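Local atomic coordinates of putative lipoprotein (PDB entry 3JX8), a protein that is of unknown function but, as a putative lipoprotein with a predicted auto-transporter adhesin head domain, may bind lipid or take part in cell adhesion. Residues D24-V29 with G107-S112; A32-E37 with L66-K71; I122-A125 with N129-L132; Y139-N144 with I151-I156. One frame throughout, in Å; residues are numbered along the deposited sequence.

Interaction 1. Residues D24-V29 with G107-S112; sequences DEITFV and GSFIIS
Ile-26 opens the contact by sending its CD1 methyl to the edge of the Phe-109 ring, near the ring plane, 3.7 Å from CZ. CE2 of Phe-109 is almost as near to the same methyl, at 3.8 Å. The two side chains come from opposite walls: in Ile-26, CG1 lies anti to the carbonyl carbon (chi1 -65°) and the branch then runs out extended, so that CD1 is carried across the core to the ring. Thr-27, next along the strand, faces the other way and packs on Met-241 of the second subunit. Phe-28 points inward again and reaches Phe-109 more loosely, CD2 of Phe-28 lying 4.3 Å from CD2 of Phe-109; it too approaches the Phe-109 ring at its edge. The chain at Gly-107 passes the far end of the Phe-28 ring, with Gly-107 CA 4.8 Å from Phe-28 CZ. Val-29 turns outward once more, onto Gly-242 of the second subunit.

The strands run roughly antiparallel and stay apart, with the CA atoms of Phe-28 and Phe-109 separated by 9.0 Å. Apolar side chains therefore fill the gap between two walls, as in the interior of a beta-helix. Phe-34 joins the cluster, meeting Phe-28 edge-to-face and Phe-109 with its plane inclined. Strand 25-29 lies between strands 65-70 and 100-104 in one wall, while strand 108-111 lies between strands 33-38 and 129-132 in the other.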
loop_
_atom_site.group_PDB
_atom_site.type_symbol
_atom_site.label_atom_id
_atom_site.label_comp_id
_atom_site.label_asym_id
_atom_site.label_seq_id
_atom_site.Cartn_x
_atom_site.Cartn_y
_atom_site.Cartn_z
ATOM N N ASP A 24 11.943 21.796 12.374
ATOM C CA ASP A 24 11.961 21.518 10.954
ATOM C C ASP A 24 11.096 20.320 10.623
ATOM O O ASP A 24 11.055 19.874 9.486
ATOM C CB ASP A 24 13.396 21.303 10.463
ATOM C CG ASP A 24 14.073 20.092 11.077
ATOM O OD1 ASP A 24 13.434 19.312 11.829
ATOM O OD2 ASP A 24 15.280 19.915 10.798
ATOM N N GLU A 25 10.390 19.810 11.622
ATOM C CA GLU A 25 9.571 18.624 11.450
ATOM C C GLU A 25 8.329 18.714 12.346
ATOM O O GLU A 25 8.395 19.286 13.444
ATOM C CB GLU A 25 10.448 17.433 11.770
ATOM C CG GLU A 25 9.783 16.114 11.671
ATOM C CD GLU A 25 10.741 14.960 11.960
ATOM O OE1 GLU A 25 11.957 15.077 11.585
ATOM O OE2 GLU A 25 10.247 13.949 12.551
ATOM N N ILE A 26 7.199 18.194 11.852
ATOM C CA ILE A 26 5.908 18.199 12.568
ATOM C C ILE A 26 5.347 16.794 12.659
ATOM O O ILE A 26 5.226 16.114 11.646
ATOM C CB ILE A 26 4.849 19.076 11.872
ATOM C CG1 ILE A 26 5.252 20.566 11.869
ATOM C CG2 ILE A 26 3.471 18.900 12.550
ATOM C CD1 ILE A 26 4.336 21.472 10.964
ATOM N N THR A 27 5.004 16.369 13.878
ATOM C CA THR A 27 4.188 15.199 14.133
ATOM C C THR A 27 2.865 15.732 14.630
ATOM O O THR A 27 2.809 16.290 15.730
ATOM C CB THR A 27 4.776 14.331 15.257
ATOM O OG1 THR A 27 5.996 13.786 14.805
ATOM C CG2 THR A 27 3.850 13.189 15.600
ATOM N N PHE A 28 1.808 15.555 13.855
ATOM C CA PHE A 28 0.483 16.087 14.184
ATOM C C PHE A 28 -0.540 14.989 14.111
ATOM O O PHE A 28 -0.768 14.444 13.049
ATOM C CB PHE A 28 0.109 17.166 13.186
ATOM C CG PHE A 28 -1.344 17.549 13.211
ATOM C CD1 PHE A 28 -2.001 17.788 14.412
ATOM C CD2 PHE A 28 -2.033 17.742 12.023
ATOM C CE1 PHE A 28 -3.354 18.144 14.435
ATOM C CE2 PHE A 28 -3.397 18.102 12.025
ATOM C CZ PHE A 28 -4.047 18.308 13.245
ATOM N N VAL A 29 -1.163 14.650 15.225
ATOM C CA VAL A 29 -2.199 13.647 15.236
ATOM C C VAL A 29 -3.450 14.327 15.727
ATOM O O VAL A 29 -3.448 14.942 16.807
ATOM C CB VAL A 29 -1.866 12.534 16.231
ATOM C CG1 VAL A 29 -3.041 11.510 16.314
ATOM C CG2 VAL A 29 -0.486 11.943 15.921
ATOM N N GLY A 107 -7.911 15.418 10.499
ATOM C CA GLY A 107 -7.731 16.858 10.449
ATOM C C GLY A 107 -7.355 17.415 9.088
ATOM O O GLY A 107 -7.299 16.700 8.073
ATOM N N SER A 108 -7.096 18.708 9.067
ATOM C CA SER A 108 -6.754 19.384 7.863
ATOM C C SER A 108 -5.502 20.232 8.078
ATOM O O SER A 108 -5.416 21.010 9.008
ATOM C CB SER A 108 -7.954 20.203 7.428
ATOM O OG SER A 108 -7.587 21.123 6.450
ATOM N N PHE A 109 -4.496 20.028 7.258
ATOM C CA PHE A 109 -3.244 20.730 7.380
ATOM C C PHE A 109 -3.055 21.570 6.133
ATOM O O PHE A 109 -2.994 21.011 5.045
ATOM C CB PHE A 109 -2.119 19.734 7.531
ATOM C CG PHE A 109 -0.815 20.366 7.821
ATOM C CD1 PHE A 109 -0.084 20.972 6.804
ATOM C CD2 PHE A 109 -0.304 20.366 9.112
ATOM C CE1 PHE A 109 1.161 21.539 7.062
ATOM C CE2 PHE A 109 0.926 20.966 9.390
ATOM C CZ PHE A 109 1.657 21.568 8.359
ATOM N N ILE A 110 -2.951 22.892 6.287
ATOM C CA ILE A 110 -2.966 23.844 5.156
ATOM C C ILE A 110 -1.808 24.829 5.195
ATOM O O ILE A 110 -1.585 25.464 6.227
ATOM C CB ILE A 110 -4.293 24.664 5.157
ATOM C CG1 ILE A 110 -5.485 23.681 5.088
ATOM C CG2 ILE A 110 -4.349 25.649 3.991
ATOM C CD1 ILE A 110 -6.872 24.349 5.085
ATOM N N ILE A 111 -1.074 24.940 4.085
ATOM C CA ILE A 111 -0.033 25.954 3.877
ATOM C C ILE A 111 -0.559 26.872 2.783
ATOM O O ILE A 111 -0.902 26.384 1.695
ATOM C CB ILE A 111 1.302 25.345 3.408
ATOM C CG1 ILE A 111 1.808 24.347 4.430
ATOM C CG2 ILE A 111 2.331 26.439 3.143
ATOM C CD1 ILE A 111 3.201 23.836 4.129
ATOM N N SER A 112 -0.629 28.182 3.058
ATOM C CA SER A 112 -1.284 29.115 2.132
ATOM C C SER A 112 -0.414 30.126 1.415
ATOM O O SER A 112 -0.844 30.662 0.405
ATOM C CB SER A 112 -2.390 29.887 2.852
ATOM O OG SER A 112 -3.508 29.057 3.084
#

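Interaction 2. Residues A32-E37 with L66-K71; sequences ADFEYE and LKIYPK
Phe-34 meets Leu-66 and Ile-68 across two strands that run in roughly opposite directions on facing walls, with 10.4 Å between the CA atoms of Phe-34 and Ile-68. The separation leaves no backbone pairing between 32-37 and 66-71, and side chains alone bridge it. This is core packing in the N-terminal part of the beta-helix. Each strand finds its backbone partners within its own wall: the backbone of Phe-34 hydrogen-bonds to those of Ser-108 and Ile-110, whereas strand 65-70 lies beside strand 25-29.

A single aromatic ring carries the contact. Phe-34 has CG anti to its backbone N (chi1 -168°), and the ring points at the opposite wall with CZ leading. Leu-66 comes from the opposite direction and sets its CD2 methyl at the ring edge, in plane. Alternate residues on each strand turn outward. Tyr-36 also lies in the core but packs on Phe-109 and Ile-26, its hydroxyl hydrogen-bonded to Ser-95 OG. Glu-37 uses both carboxylate oxygens as acceptors, OE2 for the backbone N of Ser-112 and OE1 for that of Lys-113, which ties the end of this strand to its neighbour.

On the Phe-34 ring itself, CZ touches Leu-66 CD2 at 3.7 Å, and one ring position back CE2 lies 4.1 Å from Ile-68 CD1.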
loop_
_atom_site.group_PDB
_atom_site.type_symbol
_atom_site.label_atom_id
_atom_site.label_comp_id
_atom_site.label_asym_id
_atom_site.label_seq_id
_atom_site.Cartn_x
_atom_site.Cartn_y
_atom_site.Cartn_z
ATOM N N ALA A 32 -7.682 18.702 14.139
ATOM C CA ALA A 32 -7.629 20.170 14.064
ATOM C C ALA A 32 -7.571 20.661 12.623
ATOM O O ALA A 32 -7.142 19.947 11.727
ATOM C CB ALA A 32 -6.420 20.708 14.823
ATOM N N ASP A 33 -7.996 21.897 12.428
ATOM C CA ASP A 33 -7.549 22.688 11.290
ATOM C C ASP A 33 -6.238 23.361 11.682
ATOM O O ASP A 33 -6.200 24.221 12.570
ATOM C CB ASP A 33 -8.593 23.721 10.907
ATOM C CG ASP A 33 -9.858 23.079 10.353
ATOM O OD1 ASP A 33 -9.782 22.025 9.682
ATOM O OD2 ASP A 33 -10.938 23.644 10.555
ATOM N N PHE A 34 -5.165 22.932 11.029
ATOM C CA PHE A 34 -3.816 23.338 11.338
ATOM C C PHE A 34 -3.357 24.191 10.181
ATOM O O PHE A 34 -3.294 23.724 9.068
ATOM C CB PHE A 34 -2.965 22.071 11.488
ATOM C CG PHE A 34 -1.576 22.265 12.079
ATOM C CD1 PHE A 34 -0.785 23.373 11.784
ATOM C CD2 PHE A 34 -1.029 21.254 12.854
ATOM C CE1 PHE A 34 0.501 23.480 12.299
ATOM C CE2 PHE A 34 0.245 21.376 13.400
ATOM C CZ PHE A 34 1.006 22.473 13.129
ATOM N N GLU A 35 -3.053 25.452 10.445
ATOM C CA GLU A 35 -2.440 26.345 9.460
ATOM C C GLU A 35 -0.963 26.539 9.744
ATOM O O GLU A 35 -0.594 26.983 10.837
ATOM C CB GLU A 35 -3.070 27.721 9.529
ATOM C CG GLU A 35 -4.473 27.779 9.087
ATOM C CD GLU A 35 -5.051 29.178 9.248
ATOM O OE1 GLU A 35 -4.293 30.135 9.616
ATOM O OE2 GLU A 35 -6.265 29.318 8.992
ATOM N N TYR A 36 -0.130 26.243 8.752
ATOM C CA TYR A 36 1.316 26.340 8.901
ATOM C C TYR A 36 1.863 27.226 7.801
ATOM O O TYR A 36 1.304 27.288 6.703
ATOM C CB TYR A 36 1.991 24.949 8.861
ATOM C CG TYR A 36 3.505 25.044 8.808
ATOM C CD1 TYR A 36 4.252 25.179 9.964
ATOM C CD2 TYR A 36 4.177 25.057 7.594
ATOM C CE1 TYR A 36 5.625 25.321 9.910
ATOM C CE2 TYR A 36 5.539 25.205 7.530
ATOM C CZ TYR A 36 6.263 25.329 8.696
ATOM O OH TYR A 36 7.638 25.499 8.638
ATOM N N GLU A 37 2.951 27.920 8.106
ATOM C CA GLU A 37 3.746 28.626 7.101
ATOM C C GLU A 37 5.219 28.558 7.457
ATOM O O GLU A 37 5.589 28.490 8.625
ATOM C CB GLU A 37 3.361 30.113 6.983
ATOM C CG GLU A 37 1.877 30.409 6.678
ATOM C CD GLU A 37 1.361 29.906 5.309
ATOM O OE1 GLU A 37 2.163 29.621 4.389
ATOM O OE2 GLU A 37 0.118 29.816 5.144
ATOM N N LEU A 66 8.007 19.698 16.219
ATOM C CA LEU A 66 6.749 20.098 16.800
ATOM C C LEU A 66 5.877 18.854 16.900
ATOM O O LEU A 66 5.610 18.173 15.904
ATOM C CB LEU A 66 6.060 21.183 15.954
ATOM C CG LEU A 66 4.637 21.560 16.384
ATOM C CD1 LEU A 66 4.621 22.190 17.771
ATOM C CD2 LEU A 66 3.964 22.466 15.334
ATOM N N LYS A 67 5.433 18.578 18.108
ATOM C CA LYS A 67 4.626 17.430 18.402
ATOM C C LYS A 67 3.309 17.878 19.008
ATOM O O LYS A 67 3.306 18.530 20.076
ATOM C CB LYS A 67 5.371 16.554 19.389
ATOM C CG LYS A 67 6.668 16.001 18.846
ATOM C CD LYS A 67 7.450 15.311 19.956
ATOM C CE LYS A 67 8.774 14.758 19.448
ATOM N NZ LYS A 67 9.362 13.698 20.369
ATOM N N ILE A 68 2.205 17.540 18.328
ATOM C CA ILE A 68 0.838 17.827 18.782
ATOM C C ILE A 68 0.027 16.540 18.633
ATOM O O ILE A 68 -0.222 16.076 17.519
ATOM C CB ILE A 68 0.184 18.995 17.993
ATOM C CG1 ILE A 68 0.957 20.287 18.271
ATOM C CG2 ILE A 68 -1.319 19.178 18.364
ATOM C CD1 ILE A 68 0.512 21.506 17.453
ATOM N N TYR A 69 -0.364 15.944 19.744
ATOM C CA TYR A 69 -1.163 14.728 19.683
ATOM C C TYR A 69 -1.801 14.440 21.025
ATOM O O TYR A 69 -1.314 14.928 22.052
ATOM C CB TYR A 69 -0.281 13.549 19.250
ATOM C CG TYR A 69 0.966 13.392 20.067
ATOM C CD1 TYR A 69 0.926 12.737 21.273
ATOM C CD2 TYR A 69 2.185 13.855 19.623
ATOM C CE1 TYR A 69 2.043 12.580 22.043
ATOM C CE2 TYR A 69 3.337 13.698 20.412
ATOM C CZ TYR A 69 3.238 13.071 21.613
ATOM O OH TYR A 69 4.333 12.884 22.426
ATOM N N PRO A 70 -2.896 13.652 21.028
ATOM C CA PRO A 70 -3.501 13.249 22.292
ATOM C C PRO A 70 -2.556 12.417 23.123
ATOM O O PRO A 70 -1.813 11.602 22.578
ATOM C CB PRO A 70 -4.711 12.422 21.871
ATOM C CG PRO A 70 -4.985 12.831 20.472
ATOM C CD PRO A 70 -3.656 13.138 19.878
ATOM N N LYS A 71 -2.558 12.648 24.435
ATOM C CA LYS A 71 -1.768 11.836 25.333
ATOM C C LYS A 71 -2.204 10.361 25.307
ATOM O O LYS A 71 -3.361 10.032 24.999
ATOM C CB LYS A 71 -1.906 12.334 26.770
ATOM C CG LYS A 71 -1.298 13.691 27.038
ATOM C CD LYS A 71 -1.494 14.084 28.506
ATOM C CE LYS A 71 -1.024 15.522 28.712
ATOM N NZ LYS A 71 -1.237 16.033 30.087
#

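Interaction 3. Residues I122-A125 with N129-L132; sequences INMA and NVEL
Apolar packing of Ile-122 and Met-124 against Val-130 and Leu-132 joins two facing walls close to the centre of the chain. The two short strands are linked by a tight connection of three residues and run nearly antiparallel, at 154°, with their axes 8.5 Å apart. At that distance they are not sheet partners. Ile-122 does most of the touching: its CD1 methyl reaches tip to tip toward Leu-132 CD1 at 3.8 Å and is equally close, at 3.8 Å, to Val-130 CG1. Its CG2 branch rests 4.0 Å from the same Val-130 CG1. Extension of the CG1 branch, with CG1 beside the backbone N, lets this one residue span both partners.

Such a sharp reversal between walls, with each strand hydrogen-bonded to the equivalent strand of the next turn, belongs to a beta-helix; the backbone of Ile-122 hydrogen-bonds in this way to Glu-142 and Asn-144. Polar residues alternate to the outside. There the amides of Asn-102, Asn-123 and Asn-144 link neighbouring turns, Asn-123 accepting through OD1 from Asn-144 and donating from ND2 to Asn-102, and also to Glu-121 on its own strand.

Near the reversal, the selenomethionine Met-124 slides past Val-130 instead of meeting it end to end. Its side chain bends at chi2 and chi3, which brings SE to 4.0 Å from Val-130 CG2 and within 4.0 Å of the backbone N of Asn-129.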
loop_
_atom_site.group_PDB
_atom_site.type_symbol
_atom_site.label_atom_id
_atom_site.label_comp_id
_atom_site.label_asym_id
_atom_site.label_seq_id
_atom_site.Cartn_x
_atom_site.Cartn_y
_atom_site.Cartn_z
ATOM N N ILE A 122 5.821 15.129 2.805
ATOM C CA ILE A 122 4.511 15.054 3.464
ATOM C C ILE A 122 4.066 13.596 3.591
ATOM O O ILE A 122 3.972 12.875 2.580
ATOM C CB ILE A 122 3.455 15.795 2.655
ATOM C CG1 ILE A 122 3.875 17.239 2.456
ATOM C CG2 ILE A 122 2.103 15.773 3.352
ATOM C CD1 ILE A 122 2.773 18.060 1.949
ATOM N N ASN A 123 3.816 13.163 4.829
ATOM C CA ASN A 123 3.337 11.806 5.123
ATOM C C ASN A 123 2.019 11.911 5.893
ATOM O O ASN A 123 1.976 12.466 6.994
ATOM C CB ASN A 123 4.344 11.027 5.952
ATOM C CG ASN A 123 5.705 10.895 5.273
ATOM O OD1 ASN A 123 5.817 10.390 4.157
ATOM N ND2 ASN A 123 6.748 11.310 5.973
HETATM N N MSE A 124 0.944 11.437 5.286
HETATM C CA MSE A 124 -0.371 11.395 5.905
HETATM C C MSE A 124 -0.957 9.970 6.050
HETATM O O MSE A 124 -0.930 9.192 5.097
HETATM C CB MSE A 124 -1.320 12.198 5.077
HETATM C CG MSE A 124 -2.796 11.664 5.185
HETATM SE SE MSE A 124 -3.778 13.248 5.229
HETATM C CE MSE A 124 -4.143 13.308 7.204
ATOM N N ALA A 125 -1.497 9.649 7.231
ATOM C CA ALA A 125 -2.296 8.453 7.422
ATOM C C ALA A 125 -3.684 8.889 7.895
ATOM O O ALA A 125 -3.814 9.680 8.834
ATOM C CB ALA A 125 -1.626 7.499 8.417
ATOM N N ASN A 129 -6.918 15.706 5.340
ATOM C CA ASN A 129 -6.392 16.365 4.154
ATOM C C ASN A 129 -5.192 17.264 4.418
ATOM O O ASN A 129 -5.047 17.839 5.512
ATOM C CB ASN A 129 -7.475 17.130 3.403
ATOM C CG ASN A 129 -8.114 18.203 4.226
ATOM O OD1 ASN A 129 -8.875 17.901 5.113
ATOM N ND2 ASN A 129 -7.867 19.468 3.893
ATOM N N VAL A 130 -4.284 17.292 3.453
ATOM C CA VAL A 130 -3.218 18.267 3.395
ATOM C C VAL A 130 -3.412 19.050 2.123
ATOM O O VAL A 130 -3.607 18.447 1.044
ATOM C CB VAL A 130 -1.866 17.595 3.391
ATOM C CG1 VAL A 130 -0.740 18.625 3.321
ATOM C CG2 VAL A 130 -1.763 16.681 4.612
ATOM N N GLU A 131 -3.387 20.381 2.243
ATOM C CA GLU A 131 -3.485 21.283 1.109
ATOM C C GLU A 131 -2.359 22.281 1.071
ATOM O O GLU A 131 -2.206 23.105 1.990
ATOM C CB GLU A 131 -4.793 22.052 1.146
ATOM C CG GLU A 131 -5.986 21.175 1.344
ATOM C CD GLU A 131 -7.302 21.912 1.117
ATOM O OE1 GLU A 131 -7.289 23.133 0.780
ATOM O OE2 GLU A 131 -8.351 21.240 1.269
ATOM N N LEU A 132 -1.555 22.202 0.019
ATOM C CA LEU A 132 -0.535 23.192 -0.266
ATOM C C LEU A 132 -1.182 24.162 -1.233
ATOM O O LEU A 132 -1.186 23.955 -2.444
ATOM C CB LEU A 132 0.725 22.535 -0.844
ATOM C CG LEU A 132 1.274 21.377 -0.007
ATOM C CD1 LEU A 132 2.605 20.843 -0.578
ATOM C CD2 LEU A 132 1.426 21.780 1.420
#

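Interaction 4. Residues Y139-N144 with I151-I156; sequences YKLECN and IIAKDI
Cys-143 and Ile-151 form the close-packed end of this contact, SG of Cys-143 lying 3.9 Å from the CG2 methyl of Ile-151. The other isoleucine branch passes beside the cysteine and ends with Ile-151 CD1 3.7 Å from Asn-144 O. With SG beside the backbone N (chi1 -66°), the sulfur passes the CG2 methyl while CB faces CD1. Farther along, the fit slackens: Leu-141 CD2 is 4.3 Å from Ile-156 CG2 and 4.4 Å from Ala-153 CB. Here 151-156 turns the corner at Lys-154 and Asp-155, and Lys-154 and Tyr-139 are exposed.

The outer face of 139-144 is polar. Asn-144 ND2 gives Glu-142 OE2 a nearly straight bond of 2.8 Å (170°), in the amide plane, and has a second partner on the adjoining turn; the two together fix the amide's rotation.

The strands run 157° apart with axes separated by 8.8 Å, as facing walls of a beta-helix do. With apolar groups and a thiol meeting inside and polar bonds kept outside, the contact is consistent with hydrophobic burial holding the walls together.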
loop_
_atom_site.group_PDB
_atom_site.type_symbol
_atom_site.label_atom_id
_atom_site.label_comp_id
_atom_site.label_asym_id
_atom_site.label_seq_id
_atom_site.Cartn_x
_atom_site.Cartn_y
_atom_site.Cartn_z
ATOM N N TYR A 139 13.344 22.211 -5.053
ATOM C CA TYR A 139 13.993 21.012 -5.542
ATOM C C TYR A 139 13.103 19.773 -5.517
ATOM O O TYR A 139 12.862 19.173 -6.556
ATOM C CB TYR A 139 15.290 20.781 -4.789
ATOM C CG TYR A 139 15.980 19.486 -5.135
ATOM C CD1 TYR A 139 16.625 19.319 -6.355
ATOM C CD2 TYR A 139 16.005 18.425 -4.225
ATOM C CE1 TYR A 139 17.281 18.125 -6.667
ATOM C CE2 TYR A 139 16.650 17.243 -4.519
ATOM C CZ TYR A 139 17.292 17.097 -5.745
ATOM O OH TYR A 139 17.924 15.901 -6.029
ATOM N N LYS A 140 12.617 19.397 -4.344
ATOM C CA LYS A 140 11.868 18.158 -4.211
ATOM C C LYS A 140 10.679 18.231 -3.257
ATOM O O LYS A 140 10.806 18.706 -2.116
ATOM C CB LYS A 140 12.808 17.030 -3.808
ATOM C CG LYS A 140 12.086 15.713 -3.631
ATOM C CD LYS A 140 12.985 14.503 -3.708
ATOM C CE LYS A 140 12.109 13.192 -3.656
ATOM N NZ LYS A 140 12.825 11.986 -4.230
ATOM N N LEU A 141 9.516 17.802 -3.747
ATOM C CA LEU A 141 8.343 17.550 -2.919
ATOM C C LEU A 141 7.974 16.055 -2.977
ATOM O O LEU A 141 7.859 15.450 -4.064
ATOM C CB LEU A 141 7.154 18.375 -3.373
ATOM C CG LEU A 141 5.831 18.189 -2.582
ATOM C CD1 LEU A 141 5.976 18.606 -1.096
ATOM C CD2 LEU A 141 4.692 18.955 -3.281
ATOM N N GLU A 142 7.755 15.471 -1.806
ATOM C CA GLU A 142 7.278 14.093 -1.703
ATOM C C GLU A 142 5.959 14.092 -0.938
ATOM O O GLU A 142 5.865 14.681 0.149
ATOM C CB GLU A 142 8.330 13.268 -1.008
ATOM C CG GLU A 142 8.124 11.813 -1.104
ATOM C CD GLU A 142 9.277 11.008 -0.532
ATOM O OE1 GLU A 142 10.432 11.256 -0.929
ATOM O OE2 GLU A 142 9.018 10.104 0.287
ATOM N N CYS A 143 4.928 13.513 -1.540
ATOM C CA CYS A 143 3.577 13.370 -0.945
ATOM C C CYS A 143 3.207 11.900 -0.792
ATOM O O CYS A 143 2.901 11.202 -1.782
ATOM C CB CYS A 143 2.539 13.977 -1.866
ATOM S SG CYS A 143 2.674 15.736 -2.071
ATOM N N ASN A 144 3.228 11.425 0.438
ATOM C CA ASN A 144 2.930 10.060 0.722
ATOM C C ASN A 144 1.691 9.987 1.545
ATOM O O ASN A 144 1.536 10.733 2.541
ATOM C CB ASN A 144 4.076 9.460 1.477
ATOM C CG ASN A 144 5.369 9.599 0.727
ATOM O OD1 ASN A 144 5.406 9.398 -0.493
ATOM N ND2 ASN A 144 6.430 9.975 1.429
ATOM N N ILE A 151 -4.418 14.547 -0.391
ATOM C CA ILE A 151 -3.399 15.593 -0.445
ATOM C C ILE A 151 -3.603 16.302 -1.766
ATOM O O ILE A 151 -3.804 15.633 -2.786
ATOM C CB ILE A 151 -1.987 15.010 -0.442
ATOM C CG1 ILE A 151 -1.751 14.163 0.831
ATOM C CG2 ILE A 151 -0.957 16.119 -0.583
ATOM C CD1 ILE A 151 -0.359 13.488 0.917
ATOM N N ILE A 152 -3.594 17.634 -1.744
ATOM C CA ILE A 152 -3.676 18.456 -2.944
ATOM C C ILE A 152 -2.608 19.537 -2.891
ATOM O O ILE A 152 -2.486 20.247 -1.887
ATOM C CB ILE A 152 -5.086 19.095 -3.187
ATOM C CG1 ILE A 152 -5.017 20.007 -4.417
ATOM C CG2 ILE A 152 -5.555 19.892 -2.005
ATOM C CD1 ILE A 152 -6.358 20.265 -5.151
ATOM N N ALA A 153 -1.819 19.651 -3.952
ATOM C CA ALA A 153 -0.841 20.731 -4.090
ATOM C C ALA A 153 -1.295 21.527 -5.288
ATOM O O ALA A 153 -1.218 21.050 -6.422
ATOM C CB ALA A 153 0.566 20.191 -4.277
ATOM N N LYS A 154 -1.772 22.736 -5.047
ATOM C CA LYS A 154 -2.417 23.546 -6.073
ATOM C C LYS A 154 -1.511 24.296 -7.022
ATOM O O LYS A 154 -1.965 24.724 -8.071
ATOM C CB LYS A 154 -3.368 24.538 -5.423
ATOM C CG LYS A 154 -4.511 23.842 -4.716
ATOM C CD LYS A 154 -5.596 24.806 -4.274
ATOM C CE LYS A 154 -6.859 24.037 -3.846
ATOM N NZ LYS A 154 -7.769 24.859 -2.984
ATOM N N ASP A 155 -0.235 24.426 -6.715
ATOM C CA ASP A 155 0.616 25.293 -7.522
ATOM C C ASP A 155 2.065 24.992 -7.231
ATOM O O ASP A 155 2.683 25.616 -6.348
ATOM C CB ASP A 155 0.280 26.749 -7.154
ATOM C CG ASP A 155 1.053 27.797 -7.959
ATOM O OD1 ASP A 155 1.901 27.487 -8.817
ATOM O OD2 ASP A 155 0.787 28.982 -7.680
ATOM N N ILE A 156 2.618 24.035 -7.970
ATOM C CA ILE A 156 3.982 23.584 -7.735
ATOM C C ILE A 156 4.853 23.888 -8.927
ATOM O O ILE A 156 4.393 23.896 -10.068
ATOM C CB ILE A 156 4.054 22.064 -7.357
ATOM C CG1 ILE A 156 3.800 21.162 -8.586
ATOM C CG2 ILE A 156 3.112 21.762 -6.142
ATOM C CD1 ILE A 156 3.503 19.683 -8.257
#

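Overall arrangement
From the N terminus, residues 24-29 open interaction 1, which closes a long loop when 107-112 packs back on them. Both segments of interaction 2 (32-37 with 66-71) fall within that loop. Interactions 3 and 4 follow in series, each closing a short excursion, and none of the contacts cross. All four join the same two walls of the solenoid, although 151-156 turns onto a further face at its end. In one wall 66-71 adjoins 24-29 and, farther along, 122-125 adjoins 139-144; in the other, strands 33-38, 108-111, 129-132 and 150-153 lie in succession. Interaction 1 thus touches both interactions 2 and 3, and interaction 3 touches 4, whereas interactions 2 and 4 lie about 19 Å apart, centre to centre.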